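Local coordinates for putative cytoplasmic protein (Salmonella typhimurium LT2, PDB 2Q02), which is of unknown function but binds zinc in a xylose isomerase-like TIM barrel and may act as an isomerase, at residues 67-73 against 99-105; 21-26 against 59-65. One frame throughout, in Å; residues are numbered along the deposited sequence.

Contact 1. Residues 67-73 against 99-105; sequences IVTINAV and ARALVLC
V68 CG1 lies over one face of the R100 guanidinium, near its rim, 4.1 Å from NH2; the two side chains run side by side in the same direction. At the other flat group, the N71 carboxamide, OD1 comes within 3.5 Å of V103 CG2. N71 ND2 and T69 OG1 both hydrogen-bond to E37 OE2; the bond to ND2 would hold the amide's rotation. Strands 66-73 and 101-104 pair in parallel. I70 grips its neighbour twice: its N donates to A101 O (2.9 Å), and its O accepts from V103 N. Farther along, V73 N binds V103 O at 2.8 Å and V73 O takes C105 N at 2.9 Å, past the cis peptide before A72. On the face opposite T69 and V103, V73 CG1 stands anti to the backbone N (chi1 -180°), which leaves CG2 beside that N, where it touches both L102 CD2 (3.6 Å) and L104 CD2 (3.5 Å). This is the pairing within a beta-alpha-beta unit of the TIM barrel: helix 81-97 packs on I70 and V73, and on A99 just before the second strand, while strands 35-39 and 135-138 flank the pair.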
ATOM      1  N   ILE A  67     -11.598  -4.328   5.423  1.00 46.20           N
ATOM      2  CA  ILE A  67     -10.153  -4.493   5.411  1.00 46.04           C
ATOM      3  C   ILE A  67      -9.749  -4.697   3.955  1.00 46.05           C
ATOM      4  O   ILE A  67     -10.018  -5.741   3.382  1.00 46.40           O
ATOM      5  CB  ILE A  67      -9.717  -5.689   6.271  1.00 46.11           C
ATOM      6  CG1 ILE A  67     -10.118  -5.451   7.731  1.00 46.06           C
ATOM      7  CG2 ILE A  67      -8.191  -5.929   6.120  1.00 46.56           C
ATOM      8  CD1 ILE A  67      -9.988  -6.656   8.616  1.00 45.41           C
ATOM      9  N   VAL A  68      -9.122  -3.698   3.351  1.00 46.18           N
ATOM     10  CA  VAL A  68      -8.889  -3.703   1.913  1.00 45.71           C
ATOM     11  C   VAL A  68      -7.675  -4.538   1.559  1.00 45.94           C
ATOM     12  O   VAL A  68      -7.729  -5.331   0.621  1.00 45.96           O
ATOM     13  CB  VAL A  68      -8.700  -2.274   1.333  1.00 47.26           C
ATOM     14  CG1 VAL A  68      -8.415  -2.342  -0.158  1.00 47.42           C
ATOM     15  CG2 VAL A  68      -9.936  -1.367   1.632  1.00 46.65           C
ATOM     16  N   THR A  69      -6.567  -4.358   2.273  1.00 45.69           N
ATOM     17  CA  THR A  69      -5.411  -5.229   2.028  1.00 45.87           C
ATOM     18  C   THR A  69      -4.718  -5.655   3.289  1.00 46.28           C
ATOM     19  O   THR A  69      -4.959  -5.114   4.371  1.00 45.68           O
ATOM     20  CB  THR A  69      -4.297  -4.574   1.130  1.00 46.56           C
ATOM     21  OG1 THR A  69      -3.421  -3.779   1.938  1.00 47.46           O
ATOM     22  CG2 THR A  69      -4.888  -3.709   0.031  1.00 49.36           C
ATOM     23  N   ILE A  70      -3.837  -6.636   3.101  1.00 46.42           N
ATOM     24  CA  ILE A  70      -2.767  -6.918   4.035  1.00 46.62           C
ATOM     25  C   ILE A  70      -1.425  -6.604   3.380  1.00 45.61           C
ATOM     26  O   ILE A  70      -1.200  -6.911   2.221  1.00 47.01           O
ATOM     27  CB  ILE A  70      -2.855  -8.372   4.513  1.00 46.96           C
ATOM     28  CG1 ILE A  70      -4.106  -8.508   5.404  1.00 49.43           C
ATOM     29  CG2 ILE A  70      -1.587  -8.772   5.266  1.00 45.87           C
ATOM     30  CD1 ILE A  70      -4.407  -9.904   5.828  1.00 50.51           C
ATOM     31  N   ASN A  71      -0.564  -5.932   4.127  1.00 46.49           N
ATOM     32  CA  ASN A  71       0.824  -5.661   3.737  1.00 46.51           C
ATOM     33  C   ASN A  71       1.740  -6.487   4.631  1.00 47.00           C
ATOM     34  O   ASN A  71       1.665  -6.318   5.849  1.00 46.61           O
ATOM     35  CB  ASN A  71       1.201  -4.194   3.990  1.00 45.94           C
ATOM     36  CG  ASN A  71       0.487  -3.230   3.078  1.00 49.64           C
ATOM     37  OD1 ASN A  71       1.088  -2.741   2.117  1.00 49.53           O
ATOM     38  ND2 ASN A  71      -0.803  -2.934   3.375  1.00 47.71           N
ATOM     39  N   ALA A  72       2.639  -7.327   4.092  1.00 47.17           N
ATOM     40  CA  ALA A  72       2.847  -7.571   2.651  1.00 45.95           C
ATOM     41  C   ALA A  72       3.743  -8.781   2.541  1.00 46.26           C
ATOM     42  O   ALA A  72       4.392  -9.143   3.525  1.00 46.69           O
ATOM     43  CB  ALA A  72       3.511  -6.382   1.970  1.00 44.85           C
ATOM     44  N   VAL A  73       3.752  -9.415   1.365  1.00 46.41           N
ATOM     45  CA  VAL A  73       4.722 -10.450   1.050  1.00 45.57           C
ATOM     46  C   VAL A  73       6.018  -9.812   0.589  1.00 45.87           C
ATOM     47  O   VAL A  73       5.997  -8.958  -0.300  1.00 46.24           O
ATOM     48  CB  VAL A  73       4.303 -11.314  -0.118  1.00 45.54           C
ATOM     49  CG1 VAL A  73       5.396 -12.398  -0.376  1.00 47.81           C
ATOM     50  CG2 VAL A  73       2.943 -11.926   0.125  1.00 47.20           C
ATOM     51  N   ALA A  99      -9.859  -9.859   4.361  1.00 45.92           N
ATOM     52  CA  ALA A  99      -9.125  -8.921   3.525  1.00 45.92           C
ATOM     53  C   ALA A  99      -9.294  -9.273   2.041  1.00 46.16           C
ATOM     54  O   ALA A  99      -9.228 -10.440   1.628  1.00 47.28           O
ATOM     55  CB  ALA A  99      -7.670  -8.893   3.895  1.00 45.92           C
ATOM     56  N   ARG A 100      -9.506  -8.239   1.247  1.00 46.64           N
ATOM     57  CA  ARG A 100      -9.757  -8.371  -0.178  1.00 47.73           C
ATOM     58  C   ARG A 100      -8.480  -8.732  -0.947  1.00 46.50           C
ATOM     59  O   ARG A 100      -8.503  -9.521  -1.887  1.00 45.16           O
ATOM     60  CB  ARG A 100     -10.269  -7.013  -0.687  1.00 48.74           C
ATOM     61  CG  ARG A 100     -10.675  -6.983  -2.152  1.00 52.44           C
ATOM     62  CD  ARG A 100     -11.592  -5.758  -2.431  1.00 53.51           C
ATOM     63  NE  ARG A 100     -10.877  -4.621  -3.034  1.00 56.29           N
ATOM     64  CZ  ARG A 100     -11.311  -3.362  -3.025  1.00 54.71           C
ATOM     65  NH1 ARG A 100     -12.448  -3.015  -2.425  1.00 56.88           N
ATOM     66  NH2 ARG A 100     -10.590  -2.433  -3.618  1.00 61.58           N
ATOM     67  N   ALA A 101      -7.373  -8.125  -0.543  1.00 45.29           N
ATOM     68  CA  ALA A 101      -6.145  -8.214  -1.300  1.00 45.51           C
ATOM     69  C   ALA A 101      -4.943  -8.440  -0.373  1.00 45.89           C
ATOM     70  O   ALA A 101      -4.986  -8.119   0.842  1.00 44.19           O
ATOM     71  CB  ALA A 101      -5.950  -6.924  -2.121  1.00 44.47           C
ATOM     72  N   LEU A 102      -3.880  -9.000  -0.955  1.00 45.36           N
ATOM     73  CA  LEU A 102      -2.590  -9.075  -0.285  1.00 45.34           C
ATOM     74  C   LEU A 102      -1.554  -8.403  -1.187  1.00 46.23           C
ATOM     75  O   LEU A 102      -1.527  -8.596  -2.425  1.00 45.21           O
ATOM     76  CB  LEU A 102      -2.206 -10.519   0.047  1.00 46.53           C
ATOM     77  CG  LEU A 102      -0.804 -10.881   0.551  1.00 45.18           C
ATOM     78  CD1 LEU A 102      -0.563 -10.324   1.931  1.00 47.78           C
ATOM     79  CD2 LEU A 102      -0.637 -12.369   0.569  1.00 44.95           C
ATOM     80  N   VAL A 103      -0.704  -7.601  -0.548  1.00 46.27           N
ATOM     81  CA  VAL A 103       0.308  -6.823  -1.255  1.00 45.92           C
ATOM     82  C   VAL A 103       1.595  -7.611  -1.446  1.00 45.25           C
ATOM     83  O   VAL A 103       2.066  -8.291  -0.527  1.00 44.45           O
ATOM     84  CB  VAL A 103       0.639  -5.526  -0.480  1.00 44.40           C
ATOM     85  CG1 VAL A 103       1.775  -4.765  -1.159  1.00 48.25           C
ATOM     86  CG2 VAL A 103      -0.582  -4.648  -0.357  1.00 45.30           C
ATOM     87  N   LEU A 104       2.183  -7.470  -2.630  1.00 46.52           N
ATOM     88  CA  LEU A 104       3.428  -8.166  -3.007  1.00 46.27           C
ATOM     89  C   LEU A 104       4.553  -7.152  -3.298  1.00 45.90           C
ATOM     90  O   LEU A 104       4.382  -6.218  -4.101  1.00 45.15           O
ATOM     91  CB  LEU A 104       3.189  -9.017  -4.253  1.00 45.53           C
ATOM     92  CG  LEU A 104       2.130 -10.113  -4.116  1.00 47.84           C
ATOM     93  CD1 LEU A 104       1.642 -10.575  -5.467  1.00 50.23           C
ATOM     94  CD2 LEU A 104       2.661 -11.311  -3.343  1.00 49.39           C
ATOM     95  N   CYS A 105       5.691  -7.332  -2.635  1.00 45.64           N
ATOM     96  CA  CYS A 105       6.815  -6.425  -2.790  1.00 46.65           C
ATOM     97  C   CYS A 105       8.017  -7.138  -3.363  1.00 45.81           C
ATOM     98  O   CYS A 105       8.358  -8.239  -2.901  1.00 45.60           O
ATOM     99  CB  CYS A 105       7.224  -5.841  -1.432  1.00 48.88           C
ATOM    100  SG  CYS A 105       6.052  -4.626  -0.789  1.00 54.47           S
TER

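Contact 2. Residues 21-26 against 59-65; sequences IEAFFR and LAEKYGL
E22 reaches from helix 21-30 to Y63, just past helix 53-62, joining two neighbouring outer helices of the TIM barrel. Its CB rests on the L59 methyls, 4.0 Å from CD2. With CG anti to the backbone N (chi1 179°) and the chain extended beyond it, the side chain crosses Y63 at about a right angle, CG passing 3.4 Å from Y63 OH. CD touches L59 CD2 at 3.7 Å, and OE1 faces the same methyl. OE2 sits at the edge of the Y63 ring and accepts a hydrogen bond from Y63 OH (2.6 Å) through its anti lone pair. K62 NZ adds a long salt bridge to OE2 and a weak bond to the same hydroxyl, so positive charge could stabilise the carboxylate. One face of the Y63 ring lies against the backbone of F25 and R26, with R26 CA above it, and the opposite face carries K62 CG. Deeper in, the F25 ring turns its edge to the backbone of L59 and A60, while I21 CG2 covers one face near the rim. Helix 53-62 ends in a Schellman motif: G64, with positive phi, is C-prime, and L65 N bonds A60 O. The turn brings L65 back to F25, where its CD1 stands 4.1 Å from the ring centroid, 30° off the normal.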
ATOM      1  N   ILE A  21      -5.840  -3.149  17.727  1.00 45.88           N
ATOM      2  CA  ILE A  21      -6.701  -3.220  16.555  1.00 46.01           C
ATOM      3  C   ILE A  21      -8.075  -2.590  16.800  1.00 45.74           C
ATOM      4  O   ILE A  21      -8.576  -1.910  15.914  1.00 45.59           O
ATOM      5  CB  ILE A  21      -6.843  -4.667  16.033  1.00 45.57           C
ATOM      6  CG1 ILE A  21      -5.489  -5.157  15.490  1.00 47.90           C
ATOM      7  CG2 ILE A  21      -7.926  -4.741  14.955  1.00 45.16           C
ATOM      8  CD1 ILE A  21      -5.477  -6.571  14.952  1.00 46.36           C
ATOM      9  N   GLU A  22      -8.680  -2.804  17.976  1.00 46.07           N
ATOM     10  CA  GLU A  22      -9.995  -2.182  18.264  1.00 46.29           C
ATOM     11  C   GLU A  22      -9.905  -0.662  18.420  1.00 45.58           C
ATOM     12  O   GLU A  22     -10.794   0.050  17.952  1.00 45.24           O
ATOM     13  CB  GLU A  22     -10.726  -2.773  19.483  1.00 46.01           C
ATOM     14  CG  GLU A  22     -12.073  -2.057  19.731  1.00 45.21           C
ATOM     15  CD  GLU A  22     -13.047  -2.832  20.606  1.00 48.41           C
ATOM     16  OE1 GLU A  22     -12.590  -3.707  21.370  1.00 54.55           O
ATOM     17  OE2 GLU A  22     -14.276  -2.559  20.548  1.00 50.29           O
ATOM     18  N   ALA A  23      -8.849  -0.183  19.080  1.00 44.99           N
ATOM     19  CA  ALA A  23      -8.600   1.251  19.204  1.00 45.57           C
ATOM     20  C   ALA A  23      -8.380   1.892  17.830  1.00 45.15           C
ATOM     21  O   ALA A  23      -8.838   2.995  17.563  1.00 44.34           O
ATOM     22  CB  ALA A  23      -7.388   1.501  20.111  1.00 44.70           C
ATOM     23  N   PHE A  24      -7.673   1.180  16.962  1.00 45.31           N
ATOM     24  CA  PHE A  24      -7.398   1.664  15.614  1.00 45.49           C
ATOM     25  C   PHE A  24      -8.690   1.726  14.791  1.00 45.80           C
ATOM     26  O   PHE A  24      -8.991   2.746  14.171  1.00 45.63           O
ATOM     27  CB  PHE A  24      -6.329   0.796  14.940  1.00 44.82           C
ATOM     28  CG  PHE A  24      -6.202   1.028  13.474  1.00 44.26           C
ATOM     29  CD1 PHE A  24      -5.918   2.285  12.987  1.00 45.31           C
ATOM     30  CD2 PHE A  24      -6.359  -0.016  12.573  1.00 48.28           C
ATOM     31  CE1 PHE A  24      -5.803   2.512  11.632  1.00 44.90           C
ATOM     32  CE2 PHE A  24      -6.234   0.200  11.202  1.00 45.63           C
ATOM     33  CZ  PHE A  24      -5.967   1.472  10.736  1.00 45.15           C
ATOM     34  N   PHE A  25      -9.464   0.645  14.823  1.00 45.90           N
ATOM     35  CA  PHE A  25     -10.739   0.565  14.100  1.00 45.98           C
ATOM     36  C   PHE A  25     -11.729   1.609  14.601  1.00 45.56           C
ATOM     37  O   PHE A  25     -12.446   2.214  13.803  1.00 45.78           O
ATOM     38  CB  PHE A  25     -11.378  -0.837  14.249  1.00 46.27           C
ATOM     39  CG  PHE A  25     -10.754  -1.929  13.378  1.00 46.70           C
ATOM     40  CD1 PHE A  25      -9.511  -1.776  12.764  1.00 44.35           C
ATOM     41  CD2 PHE A  25     -11.421  -3.135  13.202  1.00 47.05           C
ATOM     42  CE1 PHE A  25      -8.972  -2.783  11.988  1.00 43.32           C
ATOM     43  CE2 PHE A  25     -10.873  -4.141  12.415  1.00 46.01           C
ATOM     44  CZ  PHE A  25      -9.652  -3.960  11.818  1.00 43.22           C
ATOM     45  N   ARG A  26     -11.765   1.804  15.919  1.00 45.82           N
ATOM     46  CA  ARG A  26     -12.690   2.754  16.552  1.00 46.63           C
ATOM     47  C   ARG A  26     -12.363   4.190  16.101  1.00 45.76           C
ATOM     48  O   ARG A  26     -13.265   4.988  15.850  1.00 45.67           O
ATOM     49  CB  ARG A  26     -12.663   2.612  18.092  1.00 45.97           C
ATOM     50  CG  ARG A  26     -13.656   3.521  18.828  1.00 48.27           C
ATOM     51  CD  ARG A  26     -13.740   3.224  20.327  1.00 50.39           C
ATOM     52  NE  ARG A  26     -12.413   3.174  20.945  1.00 57.61           N
ATOM     53  CZ  ARG A  26     -11.965   2.224  21.776  1.00 58.77           C
ATOM     54  NH1 ARG A  26     -12.740   1.209  22.170  1.00 56.99           N
ATOM     55  NH2 ARG A  26     -10.719   2.308  22.243  1.00 58.57           N
ATOM     56  N   LEU A  59     -14.782  -7.194  14.862  1.00 45.45           N
ATOM     57  CA  LEU A  59     -14.361  -5.809  15.077  1.00 45.24           C
ATOM     58  C   LEU A  59     -14.586  -4.974  13.818  1.00 45.13           C
ATOM     59  O   LEU A  59     -15.213  -3.909  13.862  1.00 45.37           O
ATOM     60  CB  LEU A  59     -12.888  -5.751  15.511  1.00 45.09           C
ATOM     61  CG  LEU A  59     -12.585  -6.226  16.944  1.00 44.98           C
ATOM     62  CD1 LEU A  59     -11.098  -6.158  17.225  1.00 44.75           C
ATOM     63  CD2 LEU A  59     -13.344  -5.422  17.982  1.00 46.73           C
ATOM     64  N   ALA A  60     -14.106  -5.472  12.690  1.00 45.10           N
ATOM     65  CA  ALA A  60     -14.283  -4.771  11.422  1.00 45.83           C
ATOM     66  C   ALA A  60     -15.746  -4.504  11.145  1.00 46.54           C
ATOM     67  O   ALA A  60     -16.112  -3.415  10.726  1.00 47.25           O
ATOM     68  CB  ALA A  60     -13.686  -5.566  10.298  1.00 46.94           C
ATOM     69  N   GLU A  61     -16.578  -5.504  11.402  1.00 46.73           N
ATOM     70  CA  GLU A  61     -18.014  -5.413  11.171  1.00 47.43           C
ATOM     71  C   GLU A  61     -18.710  -4.485  12.189  1.00 46.55           C
ATOM     72  O   GLU A  61     -19.668  -3.783  11.849  1.00 46.24           O
ATOM     73  CB  GLU A  61     -18.605  -6.816  11.202  1.00 47.14           C
ATOM     74  CG  GLU A  61     -20.106  -6.877  10.941  1.00 52.27           C
ATOM     75  CD  GLU A  61     -20.650  -8.309  10.944  1.00 53.21           C
ATOM     76  OE1 GLU A  61     -19.868  -9.255  10.632  1.00 60.77           O
ATOM     77  OE2 GLU A  61     -21.860  -8.484  11.245  1.00 60.16           O
ATOM     78  N   LYS A  62     -18.218  -4.485  13.425  1.00 45.97           N
ATOM     79  CA  LYS A  62     -18.717  -3.605  14.495  1.00 46.25           C
ATOM     80  C   LYS A  62     -18.512  -2.116  14.185  1.00 45.99           C
ATOM     81  O   LYS A  62     -19.353  -1.278  14.537  1.00 45.78           O
ATOM     82  CB  LYS A  62     -17.995  -3.976  15.802  1.00 45.79           C
ATOM     83  CG  LYS A  62     -18.344  -3.182  17.032  1.00 45.51           C
ATOM     84  CD  LYS A  62     -17.557  -3.721  18.218  1.00 46.38           C
ATOM     85  CE  LYS A  62     -18.179  -3.329  19.542  1.00 50.40           C
ATOM     86  NZ  LYS A  62     -17.932  -1.906  19.820  1.00 47.09           N
ATOM     87  N   TYR A  63     -17.390  -1.802  13.533  1.00 45.79           N
ATOM     88  CA  TYR A  63     -17.049  -0.424  13.188  1.00 45.37           C
ATOM     89  C   TYR A  63     -17.290  -0.116  11.703  1.00 45.41           C
ATOM     90  O   TYR A  63     -16.893   0.935  11.207  1.00 45.87           O
ATOM     91  CB  TYR A  63     -15.605  -0.132  13.606  1.00 44.39           C
ATOM     92  CG  TYR A  63     -15.438  -0.215  15.102  1.00 43.04           C
ATOM     93  CD1 TYR A  63     -15.900   0.803  15.922  1.00 44.75           C
ATOM     94  CD2 TYR A  63     -14.852  -1.319  15.700  1.00 41.21           C
ATOM     95  CE1 TYR A  63     -15.760   0.739  17.303  1.00 46.01           C
ATOM     96  CE2 TYR A  63     -14.716  -1.400  17.078  1.00 43.23           C
ATOM     97  CZ  TYR A  63     -15.170  -0.367  17.877  1.00 45.06           C
ATOM     98  OH  TYR A  63     -15.042  -0.431  19.245  1.00 41.76           O
ATOM     99  N   GLY A  64     -17.967  -1.024  11.011  1.00 45.15           N
ATOM    100  CA  GLY A  64     -18.373  -0.814   9.625  1.00 45.44           C
ATOM    101  C   GLY A  64     -17.223  -0.621   8.643  1.00 46.27           C
ATOM    102  O   GLY A  64     -17.309   0.206   7.735  1.00 46.78           O
ATOM    103  N   LEU A  65     -16.151  -1.398   8.822  1.00 46.14           N
ATOM    104  CA  LEU A  65     -14.919  -1.251   8.041  1.00 45.43           C
ATOM    105  C   LEU A  65     -14.700  -2.421   7.118  1.00 45.71           C
ATOM    106  O   LEU A  65     -14.965  -3.571   7.483  1.00 46.19           O
ATOM    107  CB  LEU A  65     -13.695  -1.144   8.950  1.00 44.58           C
ATOM    108  CG  LEU A  65     -13.784  -0.082  10.042  1.00 46.23           C
ATOM    109  CD1 LEU A  65     -12.506  -0.087  10.865  1.00 47.91           C
ATOM    110  CD2 LEU A  65     -14.058   1.299   9.457  1.00 47.14           C
TER

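Contact 2 leads into contact 1 along the chain: helix 53-62 ends at 59-65 and strand 66-73 follows at once. Their centres are about 18 Å apart, yet they meet at I67, whose CD1 lies 4.2 Å from F25 CZ and 4.2 Å from A60 CB, so the outer helix layer packs directly on the barrel wall. Their relation to the metal differs. In contact 1, the N71 side chain is about 5 Å from a bound zinc ion and about 4 Å from the side chain of its ligand H197, while that of V103 is about 4 Å from that of the ligand E139. Contact 2 lies away from this site; the centre of contact 2 is about 19 Å from the centre of the chain.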